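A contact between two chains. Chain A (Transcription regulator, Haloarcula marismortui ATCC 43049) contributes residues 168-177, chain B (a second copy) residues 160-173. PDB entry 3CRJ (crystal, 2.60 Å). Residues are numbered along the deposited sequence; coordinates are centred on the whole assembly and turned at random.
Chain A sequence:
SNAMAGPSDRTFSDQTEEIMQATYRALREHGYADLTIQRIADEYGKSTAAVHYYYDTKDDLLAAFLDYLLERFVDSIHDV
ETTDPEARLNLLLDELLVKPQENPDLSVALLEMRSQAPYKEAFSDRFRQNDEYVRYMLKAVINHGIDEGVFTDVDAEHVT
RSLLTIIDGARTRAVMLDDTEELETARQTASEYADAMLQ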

# COMPACT_ATOMS: atom_id res chain seq x y z
N ASP A 168 -1.01 -5.54 -3.68
CA ASP A 168 -0.79 -4.20 -3.16
C ASP A 168 -0.33 -4.19 -1.72
O ASP A 168 0.36 -3.26 -1.32
CB ASP A 168 -1.99 -3.28 -3.39
CG ASP A 168 -2.10 -2.84 -4.86
OD1 ASP A 168 -1.05 -2.55 -5.50
OD2 ASP A 168 -3.24 -2.79 -5.39
N GLY A 169 -0.69 -5.21 -0.94
CA GLY A 169 -0.19 -5.33 0.42
C GLY A 169 1.32 -5.43 0.43
O GLY A 169 2.02 -4.68 1.13
N ALA A 170 1.81 -6.38 -0.36
CA ALA A 170 3.23 -6.66 -0.47
C ALA A 170 4.01 -5.41 -0.87
O ALA A 170 5.05 -5.14 -0.29
CB ALA A 170 3.44 -7.76 -1.48
N ARG A 171 3.53 -4.66 -1.86
CA ARG A 171 4.29 -3.51 -2.36
C ARG A 171 4.42 -2.40 -1.31
O ARG A 171 5.43 -1.69 -1.28
CB ARG A 171 3.68 -2.92 -3.62
CG ARG A 171 3.72 -3.76 -4.84
CD ARG A 171 2.59 -3.30 -5.71
NE ARG A 171 2.61 -3.87 -7.05
CZ ARG A 171 1.64 -3.70 -7.94
NH1 ARG A 171 0.57 -2.97 -7.63
NH2 ARG A 171 1.71 -4.25 -9.13
N THR A 172 3.40 -2.24 -0.48
CA THR A 172 3.41 -1.23 0.55
C THR A 172 4.34 -1.64 1.68
O THR A 172 5.14 -0.82 2.16
CB THR A 172 2.01 -0.98 1.12
OG1 THR A 172 1.09 -0.79 0.04
CG2 THR A 172 1.99 0.26 1.95
N ARG A 173 4.24 -2.90 2.10
CA ARG A 173 4.99 -3.36 3.25
C ARG A 173 6.46 -3.52 2.89
O ARG A 173 7.34 -3.39 3.74
CB ARG A 173 4.43 -4.68 3.80
CG ARG A 173 2.99 -4.62 4.26
CD ARG A 173 2.51 -6.00 4.76
NE ARG A 173 3.39 -6.53 5.79
CZ ARG A 173 3.33 -6.19 7.07
NH1 ARG A 173 2.41 -5.33 7.50
NH2 ARG A 173 4.19 -6.71 7.94
N ALA A 174 6.73 -3.81 1.62
CA ALA A 174 8.11 -3.94 1.18
C ALA A 174 8.81 -2.60 1.28
O ALA A 174 9.93 -2.55 1.74
CB ALA A 174 8.23 -4.51 -0.23
N VAL A 175 8.14 -1.52 0.88
CA VAL A 175 8.77 -0.21 1.05
C VAL A 175 8.66 0.26 2.49
O VAL A 175 9.68 0.63 3.09
CB VAL A 175 8.35 0.88 -0.03
CG1 VAL A 175 7.07 0.61 -0.58
CG2 VAL A 175 8.37 2.27 0.55
N MSE A 176 7.45 0.20 3.06
CA MSE A 176 7.22 0.68 4.44
C MSE A 176 8.16 -0.03 5.45
O MSE A 176 8.55 0.56 6.45
CB MSE A 176 5.76 0.52 4.86
CG MSE A 176 5.28 1.33 6.08
SE MSE A 176 3.95 0.33 7.25
CE MSE A 176 3.12 -0.86 5.94
N LEU A 177 8.54 -1.26 5.17
CA LEU A 177 9.42 -1.98 6.08
C LEU A 177 10.83 -2.17 5.54
O LEU A 177 11.63 -2.88 6.14
CB LEU A 177 8.79 -3.32 6.50
CG LEU A 177 7.50 -3.17 7.34
CD1 LEU A 177 6.75 -4.47 7.54
CD2 LEU A 177 7.83 -2.55 8.69
N THR B 160 -0.07 -15.01 10.28
CA THR B 160 -0.21 -13.65 10.76
C THR B 160 0.25 -12.60 9.76
O THR B 160 -0.50 -11.68 9.46
CB THR B 160 0.50 -13.45 12.06
OG1 THR B 160 -0.24 -14.14 13.08
CG2 THR B 160 0.60 -11.97 12.40
N ARG B 161 1.45 -12.73 9.23
CA ARG B 161 1.86 -11.69 8.31
C ARG B 161 1.09 -11.71 6.98
O ARG B 161 0.93 -10.66 6.34
CB ARG B 161 3.37 -11.62 8.13
CG ARG B 161 4.00 -12.85 7.53
CD ARG B 161 5.50 -12.64 7.30
NE ARG B 161 6.20 -11.98 8.42
CZ ARG B 161 6.52 -10.68 8.45
NH1 ARG B 161 6.19 -9.85 7.44
NH2 ARG B 161 7.17 -10.19 9.52
N SER B 162 0.60 -12.88 6.60
CA SER B 162 -0.33 -12.99 5.50
C SER B 162 -1.56 -12.11 5.75
O SER B 162 -1.98 -11.37 4.85
CB SER B 162 -0.76 -14.44 5.30
OG SER B 162 0.22 -15.20 4.64
N LEU B 163 -2.13 -12.17 6.96
CA LEU B 163 -3.27 -11.31 7.28
C LEU B 163 -2.90 -9.83 7.19
O LEU B 163 -3.73 -9.02 6.76
CB LEU B 163 -3.86 -11.63 8.62
CG LEU B 163 -4.57 -13.00 8.75
CD1 LEU B 163 -4.72 -13.37 10.23
CD2 LEU B 163 -5.91 -13.08 7.99
N LEU B 164 -1.66 -9.49 7.57
CA LEU B 164 -1.15 -8.13 7.48
C LEU B 164 -0.96 -7.66 6.04
O LEU B 164 -1.18 -6.48 5.72
CB LEU B 164 0.18 -8.00 8.25
CG LEU B 164 0.10 -7.49 9.70
CD1 LEU B 164 -0.66 -6.17 9.78
CD2 LEU B 164 -0.59 -8.49 10.59
N THR B 165 -0.57 -8.56 5.15
CA THR B 165 -0.45 -8.20 3.76
C THR B 165 -1.84 -7.82 3.27
O THR B 165 -2.04 -6.73 2.74
CB THR B 165 0.17 -9.35 2.99
OG1 THR B 165 1.43 -9.61 3.59
CG2 THR B 165 0.41 -8.99 1.54
N ILE B 166 -2.82 -8.68 3.51
CA ILE B 166 -4.20 -8.37 3.14
C ILE B 166 -4.67 -7.01 3.75
O ILE B 166 -5.22 -6.17 3.02
CB ILE B 166 -5.15 -9.54 3.51
CG1 ILE B 166 -4.81 -10.77 2.68
CG2 ILE B 166 -6.60 -9.17 3.34
CD1 ILE B 166 -5.25 -12.08 3.33
N ILE B 167 -4.42 -6.77 5.04
CA ILE B 167 -4.89 -5.53 5.69
C ILE B 167 -4.21 -4.32 5.07
O ILE B 167 -4.89 -3.34 4.72
CB ILE B 167 -4.69 -5.57 7.24
CG1 ILE B 167 -5.64 -6.58 7.85
CG2 ILE B 167 -4.90 -4.19 7.89
CD1 ILE B 167 -5.12 -7.14 9.14
N ASP B 168 -2.89 -4.39 4.88
CA ASP B 168 -2.15 -3.27 4.29
C ASP B 168 -2.53 -2.97 2.83
O ASP B 168 -2.67 -1.81 2.44
CB ASP B 168 -0.64 -3.42 4.48
CG ASP B 168 -0.17 -3.01 5.89
OD1 ASP B 168 -0.70 -2.03 6.47
OD2 ASP B 168 0.75 -3.66 6.43
N GLY B 169 -2.72 -4.01 2.04
CA GLY B 169 -3.19 -3.82 0.66
C GLY B 169 -4.54 -3.12 0.63
O GLY B 169 -4.76 -2.22 -0.19
N ALA B 170 -5.45 -3.52 1.53
CA ALA B 170 -6.77 -2.88 1.66
C ALA B 170 -6.66 -1.39 1.96
O ALA B 170 -7.37 -0.59 1.38
CB ALA B 170 -7.60 -3.56 2.72
N ARG B 171 -5.77 -1.02 2.88
CA ARG B 171 -5.63 0.38 3.24
C ARG B 171 -5.14 1.18 2.04
O ARG B 171 -5.66 2.25 1.74
CB ARG B 171 -4.69 0.55 4.45
CG ARG B 171 -5.27 0.11 5.80
CD ARG B 171 -4.14 -0.10 6.83
NE ARG B 171 -4.68 -0.50 8.14
CZ ARG B 171 -3.96 -0.98 9.17
NH1 ARG B 171 -2.63 -1.16 9.10
NH2 ARG B 171 -4.60 -1.29 10.30
N THR B 172 -4.15 0.62 1.33
CA THR B 172 -3.56 1.23 0.14
C THR B 172 -4.59 1.36 -0.97
O THR B 172 -4.78 2.45 -1.54
CB THR B 172 -2.39 0.38 -0.38
OG1 THR B 172 -1.41 0.26 0.66
CG2 THR B 172 -1.76 1.02 -1.60
N ARG B 173 -5.24 0.25 -1.28
CA ARG B 173 -6.17 0.22 -2.39
C ARG B 173 -7.36 1.12 -2.16
O ARG B 173 -7.85 1.74 -3.10
CB ARG B 173 -6.59 -1.20 -2.69
CG ARG B 173 -5.49 -2.01 -3.27
CD ARG B 173 -5.98 -3.42 -3.57
NE ARG B 173 -7.12 -3.44 -4.50
CZ ARG B 173 -7.00 -3.41 -5.82
NH1 ARG B 173 -5.80 -3.33 -6.37
NH2 ARG B 173 -8.08 -3.46 -6.60

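Two copies of the same helix cross almost at right angles. The angle between their N-to-C directions is 94°, and the axes approach to 7.1 Å. Such a close approach depends on glycine at the crossing. Gly A169 and Gly B169 lie against each other, with their CA atoms 3.4 Å apart. Neither position has room for a side chain. An ideal CB on Gly A169 would lie 2.0 Å from Thr B165 O, and one on Gly B169 would lie 2.7 Å from Gly A169 N. With no CB in the way, Gly A169 CA comes within 3.3 Å of Thr B165 O and makes a CA-H...O contact with it.

Two salt bridges flank the crossing, Arg A173 with Asp B168 and Arg B173 with Asp A168. Arg A173 NH1 donates to Asp B168 OD2 at 2.6 Å. Arg B173 NH1 donates to Asp A168 OD2 at 2.8 Å. In both, the carboxylate oxygen lies at the edge of the guanidinium, near its plane, where the N-H groups point. The two arginines have the same rotamer pattern, m, t, p, with chi4 near 80°. The m and t angles carry the chain outward from the helix. The p angle at chi3 then bends it, and chi4 turns the guanidinium out of line with the preceding methylenes. CA-to-CB points toward the other helix in Arg A173 but sideways in Arg B173, whose end comes nearer.

Both aspartates are also m, with chi2 close to -40°. This setting divides the carboxylate between two arginines. OD2 faces the partner chain, while OD1 faces the arginine three residues on in its own helix. Asp A168 OD1 lies 2.7 Å from Arg A171 NH1, and Asp B168 OD1 lies 3.4 Å from Arg B171 NH1. Both internal salt bridges have weak hydrogen bonds. Arg A171 and Arg B171 are extended along their own helices and do not touch the other stretch.

Arg A173 fits as a knob among Arg B161, Leu B164, Thr B165 and Asp B168. Leu B164 CB covers one face of its guanidinium, 3.6 Å from Arg A173 NH1. Arg A173 CD packs 3.8 Å from Thr B165 CA. Arg A173 NH2 and Arg B161 NH1 are 3.8 Å apart, a close approach of like charges. Asp B168 offsets some of this positive charge, and both nitrogens have hydrogen bonds elsewhere in the structure.

The hydroxyls of Thr A172 and Thr B172 meet, with Thr A172 OG1 and Thr B172 OG1 2.8 Å apart. Both residues are m, which folds each OG1 back over its own helix. Thr A172 OG1 thus donates to Asp A168 O at 2.9 Å, and Thr B172 OG1 lies 3.0 Å from Asp B168 O. Thr B165 is m as well, and its OG1 donates to Arg B161 O at 3.0 Å. Thr B165 CG2 lies 3.5 Å from Ala A170 N.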